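Local coordinates for GPI-anchored protein LLG1 (Arabidopsis thaliana, PDB 6A5D) that probably acts with receptor-like kinases at the plant cell surface, as a GPI-anchored co-receptor in the perception of RALF peptides, at residues C52-K57 with F93-C97. Residues are numbered along the deposited sequence; the frame is centred on the assembly and turned at random.
Sequences CCGAFK and FANQC
Cys-53 and Cys-97 join two helices covalently: their SG atoms lie 2.0 Å apart, with a disulfide torsion wider than the usual right angle. The short cystine brings the two CA atoms to 5.0 Å. Phe-56, one turn on from Cys-52, packs against the Cys-97 half of the cystine. Its CB rests 3.6 Å from Phe-93 CD1; with CG anti to the backbone N (chi1 167°), the ring is carried on to lie beneath Phe-93 CB, 3.7 Å from CG, a CH-pi contact over one face. CD2 also faces Phe-93 CB, and there the ring presents its edge to Cys-97 SG, 3.9 Å away, a sulfur-aromatic contact; CE2 is the last ring atom near Phe-93 CB. The two phenyl planes are tilted by only 24°, but their centroids are displaced, so little of one ring covers the other. This packing belongs to a small all-helical, disulfide-braced domain, in which segments 52-57 and 93-97, on helices 49-60 and 92-99, cross at -116° and Met-78 and Ile-82 of helix 74-86 also touch the Phe-56 side chain. Replacing Phe-56 by an alanine would probably leave a gap beneath Phe-93 CB and strip the cystine of its aromatic neighbour. Phe-93 suits its place because, while its CB meets that face, its ring edge meets Cys-52 O. Lys-57's long aliphatic stem passes Cys-97 SG while its charged NZ hydrogen-bonds the carbonyls of Gly-103 and Glu-105.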
ATOM      1  N   CYS A  52      -4.970   4.164  -8.772  1.00 10.01           N
ATOM      2  CA  CYS A  52      -4.378   4.259  -7.446  1.00  9.77           C
ATOM      3  C   CYS A  52      -4.186   2.884  -6.836  1.00 10.31           C
ATOM      4  O   CYS A  52      -3.124   2.596  -6.276  1.00  9.66           O
ATOM      5  CB  CYS A  52      -5.243   5.141  -6.545  1.00  6.66           C
ATOM      6  SG  CYS A  52      -5.180   6.926  -6.935  1.00 21.17           S
ATOM      7  N   CYS A  53      -5.201   2.018  -6.928  1.00  8.41           N
ATOM      8  CA  CYS A  53      -5.057   0.659  -6.425  1.00 10.15           C
ATOM      9  C   CYS A  53      -3.942  -0.081  -7.151  1.00  9.48           C
ATOM     10  O   CYS A  53      -3.126  -0.755  -6.514  1.00  8.38           O
ATOM     11  CB  CYS A  53      -6.378  -0.093  -6.550  1.00  7.38           C
ATOM     12  SG  CYS A  53      -6.236  -1.792  -6.019  1.00 16.72           S
ATOM     13  N   GLY A  54      -3.882   0.042  -8.482  1.00 10.16           N
ATOM     14  CA  GLY A  54      -2.841  -0.655  -9.223  1.00 10.59           C
ATOM     15  C   GLY A  54      -1.447  -0.210  -8.827  1.00 11.76           C
ATOM     16  O   GLY A  54      -0.545  -1.037  -8.690  1.00  9.23           O
ATOM     17  N   ALA A  55      -1.254   1.094  -8.634  1.00  8.24           N
ATOM     18  CA  ALA A  55       0.063   1.601  -8.253  1.00 10.05           C
ATOM     19  C   ALA A  55       0.442   1.128  -6.857  1.00  9.83           C
ATOM     20  O   ALA A  55       1.606   0.792  -6.593  1.00 11.01           O
ATOM     21  CB  ALA A  55       0.055   3.127  -8.317  1.00 11.48           C
ATOM     22  N   PHE A  56      -0.532   1.113  -5.947  1.00  8.62           N
ATOM     23  CA  PHE A  56      -0.298   0.614  -4.600  1.00  8.31           C
ATOM     24  C   PHE A  56       0.090  -0.862  -4.608  1.00  9.61           C
ATOM     25  O   PHE A  56       1.037  -1.260  -3.913  1.00 11.25           O
ATOM     26  CB  PHE A  56      -1.559   0.856  -3.773  1.00  9.04           C
ATOM     27  CG  PHE A  56      -1.583   0.138  -2.465  1.00  7.93           C
ATOM     28  CD1 PHE A  56      -0.683   0.455  -1.465  1.00 11.71           C
ATOM     29  CD2 PHE A  56      -2.514  -0.863  -2.228  1.00  9.58           C
ATOM     30  CE1 PHE A  56      -0.708  -0.202  -0.255  1.00 11.51           C
ATOM     31  CE2 PHE A  56      -2.545  -1.516  -1.009  1.00 10.03           C
ATOM     32  CZ  PHE A  56      -1.626  -1.189  -0.026  1.00 10.07           C
ATOM     33  N   LYS A  57      -0.631  -1.693  -5.384  1.00  8.76           N
ATOM     34  CA  LYS A  57      -0.268  -3.104  -5.514  1.00  9.42           C
ATOM     35  C   LYS A  57       1.109  -3.254  -6.136  1.00  8.84           C
ATOM     36  O   LYS A  57       1.927  -4.053  -5.665  1.00  9.72           O
ATOM     37  CB  LYS A  57      -1.314  -3.831  -6.359  1.00  9.56           C
ATOM     38  CG  LYS A  57      -2.584  -4.129  -5.560  1.00 10.18           C
ATOM     39  CD  LYS A  57      -3.686  -4.808  -6.369  1.00  9.96           C
ATOM     40  CE  LYS A  57      -4.896  -5.062  -5.481  1.00 10.24           C
ATOM     41  NZ  LYS A  57      -5.947  -5.876  -6.175  1.00 10.87           N
ATOM     42  N   PHE A  93      -6.124   3.651  -0.135  1.00 10.33           N
ATOM     43  CA  PHE A  93      -5.794   2.540  -1.022  1.00  9.50           C
ATOM     44  C   PHE A  93      -6.553   1.284  -0.647  1.00 11.44           C
ATOM     45  O   PHE A  93      -7.045   0.566  -1.525  1.00  8.10           O
ATOM     46  CB  PHE A  93      -4.282   2.307  -1.032  1.00 10.18           C
ATOM     47  CG  PHE A  93      -3.538   3.485  -1.538  1.00  9.51           C
ATOM     48  CD1 PHE A  93      -3.488   3.743  -2.894  1.00 10.88           C
ATOM     49  CD2 PHE A  93      -2.975   4.393  -0.669  1.00 10.33           C
ATOM     50  CE1 PHE A  93      -2.844   4.871  -3.379  1.00  9.68           C
ATOM     51  CE2 PHE A  93      -2.327   5.524  -1.139  1.00 10.57           C
ATOM     52  CZ  PHE A  93      -2.271   5.776  -2.496  1.00 11.20           C
ATOM     53  N   ALA A  94      -6.678   1.009   0.652  1.00  9.84           N
ATOM     54  CA  ALA A  94      -7.501  -0.110   1.085  1.00 10.93           C
ATOM     55  C   ALA A  94      -8.925   0.018   0.553  1.00 10.92           C
ATOM     56  O   ALA A  94      -9.488  -0.942   0.006  1.00 12.11           O
ATOM     57  CB  ALA A  94      -7.505  -0.172   2.611  1.00 14.33           C
ATOM     58  N   ASN A  95      -9.515   1.211   0.668  1.00 12.68           N
ATOM     59  CA  ASN A  95     -10.881   1.427   0.189  1.00 11.03           C
ATOM     60  C   ASN A  95     -10.956   1.271  -1.319  1.00 12.46           C
ATOM     61  O   ASN A  95     -11.833   0.565  -1.836  1.00 10.40           O
ATOM     62  CB  ASN A  95     -11.365   2.824   0.588  1.00 12.22           C
ATOM     63  CG  ASN A  95     -11.655   2.939   2.067  1.00 18.57           C
ATOM     64  OD1 ASN A  95     -11.821   1.941   2.756  1.00 17.42           O
ATOM     65  ND2 ASN A  95     -11.738   4.172   2.559  1.00 25.52           N
ATOM     66  N   GLN A  96     -10.043   1.933  -2.047  1.00 12.54           N
ATOM     67  CA  GLN A  96     -10.078   1.866  -3.509  1.00 11.06           C
ATOM     68  C   GLN A  96      -9.912   0.440  -4.013  1.00 10.97           C
ATOM     69  O   GLN A  96     -10.623   0.013  -4.931  1.00  9.73           O
ATOM     70  CB  GLN A  96      -8.985   2.735  -4.138  1.00 11.19           C
ATOM     71  CG  GLN A  96      -9.069   4.215  -3.843  1.00 11.23           C
ATOM     72  CD  GLN A  96      -7.766   4.917  -4.158  1.00 11.51           C
ATOM     73  OE1 GLN A  96      -6.674   4.388  -3.866  1.00 13.85           O
ATOM     74  NE2 GLN A  96      -7.856   6.107  -4.764  1.00 12.43           N
ATOM     75  N   CYS A  97      -8.963  -0.316  -3.443  1.00  9.91           N
ATOM     76  CA  CYS A  97      -8.745  -1.675  -3.919  1.00 10.37           C
ATOM     77  C   CYS A  97      -9.944  -2.554  -3.587  1.00 11.26           C
ATOM     78  O   CYS A  97     -10.330  -3.416  -4.387  1.00  9.68           O
ATOM     79  CB  CYS A  97      -7.457  -2.250  -3.321  1.00 10.32           C
ATOM     80  SG  CYS A  97      -5.937  -1.594  -4.013  1.00 10.20           S
TER
HETATM   81  O   HOH W   1      -8.962  -4.456  -7.102  1.00 14.21           O